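Local coordinates for 2L protein (Yaba-like disease virus, PDB 3IT8) that binds host tumour necrosis factor, probably as a viral decoy receptor, through a fold related to MHC class I, at residues A48-P60 / L165-I178. Numbering follows the deposited sequence.
Sequences ADWFNISRSPHTP and LAILDYQKMAKGKI. With NAG (2-acetamido-2-deoxy-beta-D-glucopyranose), chain N.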
loop_
_atom_site.group_PDB
_atom_site.type_symbol
_atom_site.label_atom_id
_atom_site.label_comp_id
_atom_site.label_asym_id
_atom_site.label_seq_id
_atom_site.Cartn_x
_atom_site.Cartn_y
_atom_site.Cartn_z
ATOM N N ALA D 48 14.214 23.357 36.452
ATOM C CA ALA D 48 14.977 22.163 36.799
ATOM C C ALA D 48 16.295 22.142 36.022
ATOM O O ALA D 48 16.330 22.437 34.825
ATOM C CB ALA D 48 14.177 20.921 36.495
ATOM N N ASP D 49 17.375 21.801 36.722
ATOM C CA ASP D 49 18.713 21.746 36.137
ATOM C C ASP D 49 18.837 20.753 34.975
ATOM O O ASP D 49 19.627 20.964 34.062
ATOM C CB ASP D 49 19.729 21.393 37.226
ATOM C CG ASP D 49 19.321 20.167 38.028
ATOM O OD1 ASP D 49 18.300 20.237 38.750
ATOM O OD2 ASP D 49 20.014 19.129 37.931
ATOM N N TRP D 50 18.055 19.676 35.004
ATOM C CA TRP D 50 18.131 18.664 33.958
ATOM C C TRP D 50 17.344 18.947 32.688
ATOM O O TRP D 50 17.498 18.240 31.688
ATOM C CB TRP D 50 17.693 17.305 34.493
ATOM C CG TRP D 50 16.346 17.275 35.147
ATOM C CD1 TRP D 50 16.074 17.425 36.483
ATOM C CD2 TRP D 50 15.085 17.038 34.510
ATOM N NE1 TRP D 50 14.722 17.287 36.717
ATOM C CE2 TRP D 50 14.092 17.055 35.523
ATOM C CE3 TRP D 50 14.696 16.811 33.184
ATOM C CZ2 TRP D 50 12.739 16.856 35.245
ATOM C CZ3 TRP D 50 13.350 16.611 32.910
ATOM C CH2 TRP D 50 12.389 16.636 33.936
ATOM N N PHE D 51 16.518 19.982 32.714
ATOM C CA PHE D 51 15.693 20.301 31.565
ATOM C C PHE D 51 16.245 21.417 30.685
ATOM O O PHE D 51 16.226 22.581 31.067
ATOM C CB PHE D 51 14.289 20.669 32.048
ATOM C CG PHE D 51 13.287 20.827 30.941
ATOM C CD1 PHE D 51 12.847 19.720 30.218
ATOM C CD2 PHE D 51 12.768 22.081 30.625
ATOM C CE1 PHE D 51 11.903 19.860 29.197
ATOM C CE2 PHE D 51 11.823 22.232 29.604
ATOM C CZ PHE D 51 11.391 21.118 28.888
ATOM N N ASN D 52 16.752 21.064 29.511
ATOM C CA ASN D 52 17.259 22.065 28.570
ATOM C C ASN D 52 16.067 22.345 27.648
ATOM O O ASN D 52 15.773 21.570 26.735
ATOM C CB ASN D 52 18.455 21.518 27.764
ATOM C CG ASN D 52 18.850 22.427 26.600
ATOM O OD1 ASN D 52 18.076 22.599 25.670
ATOM N ND2 ASN D 52 20.034 23.036 26.659
ATOM N N ILE D 53 15.368 23.447 27.895
ATOM C CA ILE D 53 14.186 23.776 27.108
ATOM C C ILE D 53 14.419 23.849 25.602
ATOM O O ILE D 53 13.473 23.790 24.818
ATOM C CB ILE D 53 13.551 25.099 27.587
ATOM C CG1 ILE D 53 12.067 25.124 27.216
ATOM C CG2 ILE D 53 14.259 26.276 26.943
ATOM C CD1 ILE D 53 11.249 26.085 28.048
ATOM N N SER D 54 15.674 23.982 25.194
ATOM C CA SER D 54 16.000 24.046 23.771
ATOM C C SER D 54 15.902 22.673 23.139
ATOM O O SER D 54 15.781 22.551 21.937
ATOM C CB SER D 54 17.414 24.583 23.566
ATOM O OG SER D 54 17.512 25.921 24.012
ATOM N N ARG D 55 15.973 21.633 23.956
ATOM C CA ARG D 55 15.885 20.283 23.445
ATOM C C ARG D 55 14.447 19.781 23.482
ATOM O O ARG D 55 14.195 18.597 23.244
ATOM C CB ARG D 55 16.790 19.349 24.252
ATOM C CG ARG D 55 18.266 19.491 23.913
ATOM C CD ARG D 55 19.010 18.175 24.102
ATOM N NE ARG D 55 19.267 17.864 25.505
ATOM C CZ ARG D 55 19.446 16.633 25.978
ATOM N NH1 ARG D 55 19.387 15.593 25.156
ATOM N NH2 ARG D 55 19.690 16.439 27.271
ATOM N N SER D 56 13.502 20.678 23.777
ATOM C CA SER D 56 12.087 20.302 23.838
ATOM C C SER D 56 11.248 21.214 22.956
ATOM O O SER D 56 10.465 22.031 23.431
ATOM C CB SER D 56 11.567 20.352 25.274
ATOM O OG SER D 56 10.238 19.866 25.323
ATOM N N PRO D 57 11.403 21.067 21.645
ATOM C CA PRO D 57 10.719 21.818 20.590
ATOM C C PRO D 57 9.215 21.964 20.768
ATOM O O PRO D 57 8.625 22.914 20.271
ATOM C CB PRO D 57 11.033 21.013 19.332
ATOM C CG PRO D 57 12.361 20.447 19.633
ATOM C CD PRO D 57 12.221 19.993 21.062
ATOM N N HIS D 58 8.596 21.025 21.471
ATOM C CA HIS D 58 7.157 21.054 21.639
ATOM C C HIS D 58 6.658 21.634 22.939
ATOM O O HIS D 58 5.467 21.570 23.230
ATOM C CB HIS D 58 6.606 19.655 21.395
ATOM C CG HIS D 58 6.832 19.177 19.996
ATOM N ND1 HIS D 58 6.177 19.723 18.910
ATOM C CD2 HIS D 58 7.688 18.257 19.493
ATOM C CE1 HIS D 58 6.621 19.158 17.802
ATOM N NE2 HIS D 58 7.540 18.266 18.127
ATOM N N THR D 59 7.569 22.194 23.727
ATOM C CA THR D 59 7.176 22.850 24.961
ATOM C C THR D 59 6.885 24.252 24.446
ATOM O O THR D 59 7.721 24.840 23.775
ATOM C CB THR D 59 8.321 22.903 25.972
ATOM O OG1 THR D 59 8.693 21.570 26.340
ATOM C CG2 THR D 59 7.886 23.652 27.217
ATOM N N PRO D 60 5.687 24.793 24.725
ATOM C CA PRO D 60 5.277 26.136 24.284
ATOM C C PRO D 60 6.314 27.246 24.505
ATOM O O PRO D 60 6.981 27.296 25.549
ATOM C CB PRO D 60 4.002 26.386 25.082
ATOM C CG PRO D 60 3.447 25.007 25.288
ATOM C CD PRO D 60 4.669 24.194 25.609
ATOM N N LEU D 165 3.843 14.789 22.191
ATOM C CA LEU D 165 5.153 14.813 21.566
ATOM C C LEU D 165 6.191 15.341 22.559
ATOM O O LEU D 165 7.286 14.789 22.705
ATOM C CB LEU D 165 5.131 15.701 20.328
ATOM C CG LEU D 165 4.344 15.159 19.132
ATOM C CD1 LEU D 165 4.276 16.208 18.030
ATOM C CD2 LEU D 165 5.020 13.901 18.612
ATOM N N ALA D 166 5.839 16.415 23.252
ATOM C CA ALA D 166 6.737 17.017 24.218
ATOM C C ALA D 166 7.117 16.067 25.350
ATOM O O ALA D 166 8.296 15.945 25.688
ATOM C CB ALA D 166 6.101 18.277 24.779
ATOM N N ILE D 167 6.126 15.388 25.927
ATOM C CA ILE D 167 6.391 14.485 27.041
ATOM C C ILE D 167 7.569 13.564 26.781
ATOM O O ILE D 167 8.290 13.201 27.703
ATOM C CB ILE D 167 5.151 13.629 27.409
ATOM C CG1 ILE D 167 5.379 12.947 28.757
ATOM C CG2 ILE D 167 4.919 12.557 26.364
ATOM C CD1 ILE D 167 4.157 12.261 29.296
ATOM N N LEU D 168 7.777 13.201 25.520
ATOM C CA LEU D 168 8.882 12.317 25.161
ATOM C C LEU D 168 10.245 13.002 25.293
ATOM O O LEU D 168 11.247 12.352 25.594
ATOM C CB LEU D 168 8.687 11.766 23.744
ATOM C CG LEU D 168 7.457 10.854 23.546
ATOM C CD1 LEU D 168 7.409 10.368 22.125
ATOM C CD2 LEU D 168 7.500 9.667 24.502
ATOM N N ASP D 169 10.290 14.313 25.076
ATOM C CA ASP D 169 11.544 15.040 25.222
ATOM C C ASP D 169 11.894 15.156 26.709
ATOM O O ASP D 169 13.065 15.067 27.090
ATOM C CB ASP D 169 11.445 16.434 24.603
ATOM C CG ASP D 169 11.384 16.400 23.086
ATOM O OD1 ASP D 169 12.164 15.628 22.482
ATOM O OD2 ASP D 169 10.568 17.155 22.499
ATOM N N TYR D 170 10.880 15.353 27.547
ATOM C CA TYR D 170 11.112 15.460 28.978
ATOM C C TYR D 170 11.711 14.150 29.463
ATOM O O TYR D 170 12.718 14.135 30.183
ATOM C CB TYR D 170 9.808 15.724 29.736
ATOM C CG TYR D 170 9.288 17.149 29.641
ATOM C CD1 TYR D 170 8.739 17.638 28.459
ATOM C CD2 TYR D 170 9.314 17.999 30.744
ATOM C CE1 TYR D 170 8.224 18.931 28.381
ATOM C CE2 TYR D 170 8.800 19.293 30.670
ATOM C CZ TYR D 170 8.255 19.744 29.486
ATOM O OH TYR D 170 7.713 21.001 29.404
ATOM N N GLN D 171 11.083 13.050 29.054
ATOM C CA GLN D 171 11.527 11.732 29.446
ATOM C C GLN D 171 13.001 11.530 29.140
ATOM O O GLN D 171 13.745 11.050 29.991
ATOM C CB GLN D 171 10.700 10.672 28.747
ATOM C CG GLN D 171 11.131 9.286 29.103
ATOM C CD GLN D 171 10.216 8.240 28.534
ATOM O OE1 GLN D 171 9.930 8.234 27.327
ATOM N NE2 GLN D 171 9.742 7.336 29.396
ATOM N N LYS D 172 13.427 11.896 27.933
ATOM C CA LYS D 172 14.834 11.758 27.544
ATOM C C LYS D 172 15.767 12.492 28.497
ATOM O O LYS D 172 16.738 11.920 28.990
ATOM C CB LYS D 172 15.082 12.310 26.144
ATOM C CG LYS D 172 14.659 11.411 25.028
ATOM C CD LYS D 172 15.171 11.938 23.702
ATOM C CE LYS D 172 14.754 11.018 22.546
ATOM N NZ LYS D 172 15.384 11.375 21.238
ATOM N N MET D 173 15.479 13.763 28.748
ATOM C CA MET D 173 16.321 14.556 29.624
ATOM C C MET D 173 16.175 14.212 31.087
ATOM O O MET D 173 16.992 14.614 31.893
ATOM C CB MET D 173 16.036 16.033 29.412
ATOM C CG MET D 173 16.382 16.490 28.014
ATOM S SD MET D 173 16.059 18.225 27.680
ATOM C CE MET D 173 14.458 18.154 27.004
ATOM N N ALA D 174 15.145 13.463 31.441
ATOM C CA ALA D 174 14.954 13.120 32.836
ATOM C C ALA D 174 15.579 11.778 33.191
ATOM O O ALA D 174 15.930 11.547 34.347
ATOM C CB ALA D 174 13.458 13.107 33.168
ATOM N N LYS D 175 15.728 10.912 32.191
ATOM C CA LYS D 175 16.259 9.566 32.381
ATOM C C LYS D 175 17.074 9.334 33.646
ATOM O O LYS D 175 16.639 8.624 34.557
ATOM C CB LYS D 175 17.079 9.132 31.170
ATOM C CG LYS D 175 17.340 7.640 31.175
ATOM C CD LYS D 175 18.045 7.177 29.920
ATOM C CE LYS D 175 18.224 5.659 29.924
ATOM N NZ LYS D 175 18.964 5.162 28.721
ATOM N N GLY D 176 18.253 9.931 33.723
ATOM C CA GLY D 176 19.060 9.714 34.906
ATOM C C GLY D 176 18.826 10.600 36.118
ATOM O O GLY D 176 19.135 10.191 37.232
ATOM N N LYS D 177 18.266 11.791 35.936
ATOM C CA LYS D 177 18.089 12.691 37.066
ATOM C C LYS D 177 16.845 12.641 37.953
ATOM O O LYS D 177 16.606 13.586 38.709
ATOM C CB LYS D 177 18.321 14.128 36.600
ATOM C CG LYS D 177 19.742 14.386 36.125
ATOM C CD LYS D 177 20.039 15.869 36.116
ATOM C CE LYS D 177 21.479 16.160 35.739
ATOM N NZ LYS D 177 21.744 17.631 35.799
ATOM N N ILE D 178 16.054 11.570 37.892
ATOM C CA ILE D 178 14.874 11.490 38.774
ATOM C C ILE D 178 14.704 10.090 39.348
ATOM O O ILE D 178 15.396 9.171 38.931
ATOM C CB ILE D 178 13.567 11.900 38.036
ATOM C CG1 ILE D 178 13.208 10.863 36.975
ATOM C CG2 ILE D 178 13.736 13.276 37.393
ATOM C CD1 ILE D 178 11.792 10.983 36.476
HETATM C C1 NAG N . 21.199 22.562 25.921
HETATM C C2 NAG N . 21.230 23.178 24.477
HETATM C C3 NAG N . 22.643 23.250 23.832
HETATM C C4 NAG N . 23.719 23.636 24.835
HETATM C C5 NAG N . 23.597 22.663 25.986
HETATM C C6 NAG N . 24.712 22.739 27.000
HETATM C C7 NAG N . 20.919 21.698 22.586
HETATM C C8 NAG N . 21.503 20.327 22.908
HETATM N N2 NAG N . 20.384 22.386 23.597
HETATM O O3 NAG N . 22.643 24.180 22.755
HETATM O O4 NAG N . 25.002 23.540 24.232
HETATM O O5 NAG N . 22.370 22.919 26.678
HETATM O O6 NAG N . 24.581 21.699 27.956
HETATM O O7 NAG N . 20.965 22.125 21.429
#
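Phe-51 lies over one face of the Tyr-170 ring in an offset stack, the centroids 4.4 Å apart and the planes inclined by 27°. Its CG, anti to the backbone N (chi1 -172°), lies beside the carbonyl carbon, which carries the ring toward Tyr-170. The long, flexible Met-173 packs beside this stack. Its SD makes an oblique Met-aromatic contact with Phe-51, 5.1 Å from the ring centroid, and accepts a weak hydrogen bond from Asn-52 N at 3.4 Å, while its CG sits over one face of the Arg-55 guanidinium. Toward the helix end, small Ala-174 lets the broad Trp-50 indole come close: Ala-174 CB makes a CH-pi contact with the six-membered ring of Trp-50, 3.9 Å from its centroid. Beyond it Lys-177 NZ forms a salt bridge of 3.1 Å with Asp-49 OD2, both side chains poorly ordered. At the other end Leu-165 CD1 makes a CH-pi contact over one face of the His-58 ring, 3.9 Å from its centroid.

Farther out, Tyr-170 OH hydrogen-bonds to Asp-23 and Tyr-5 of the sheet, Ser-56 OG and Thr-59 OG1 share a hydrogen bond, Asn-52 carries its glycan, and His-58 ND1 bonds to an aromatic side chain of another protein's chain. In this MHC-like platform, apolar aromatic and thioether contacts thus hold loop to helix, while polar ends reach sheet, glycan and partner.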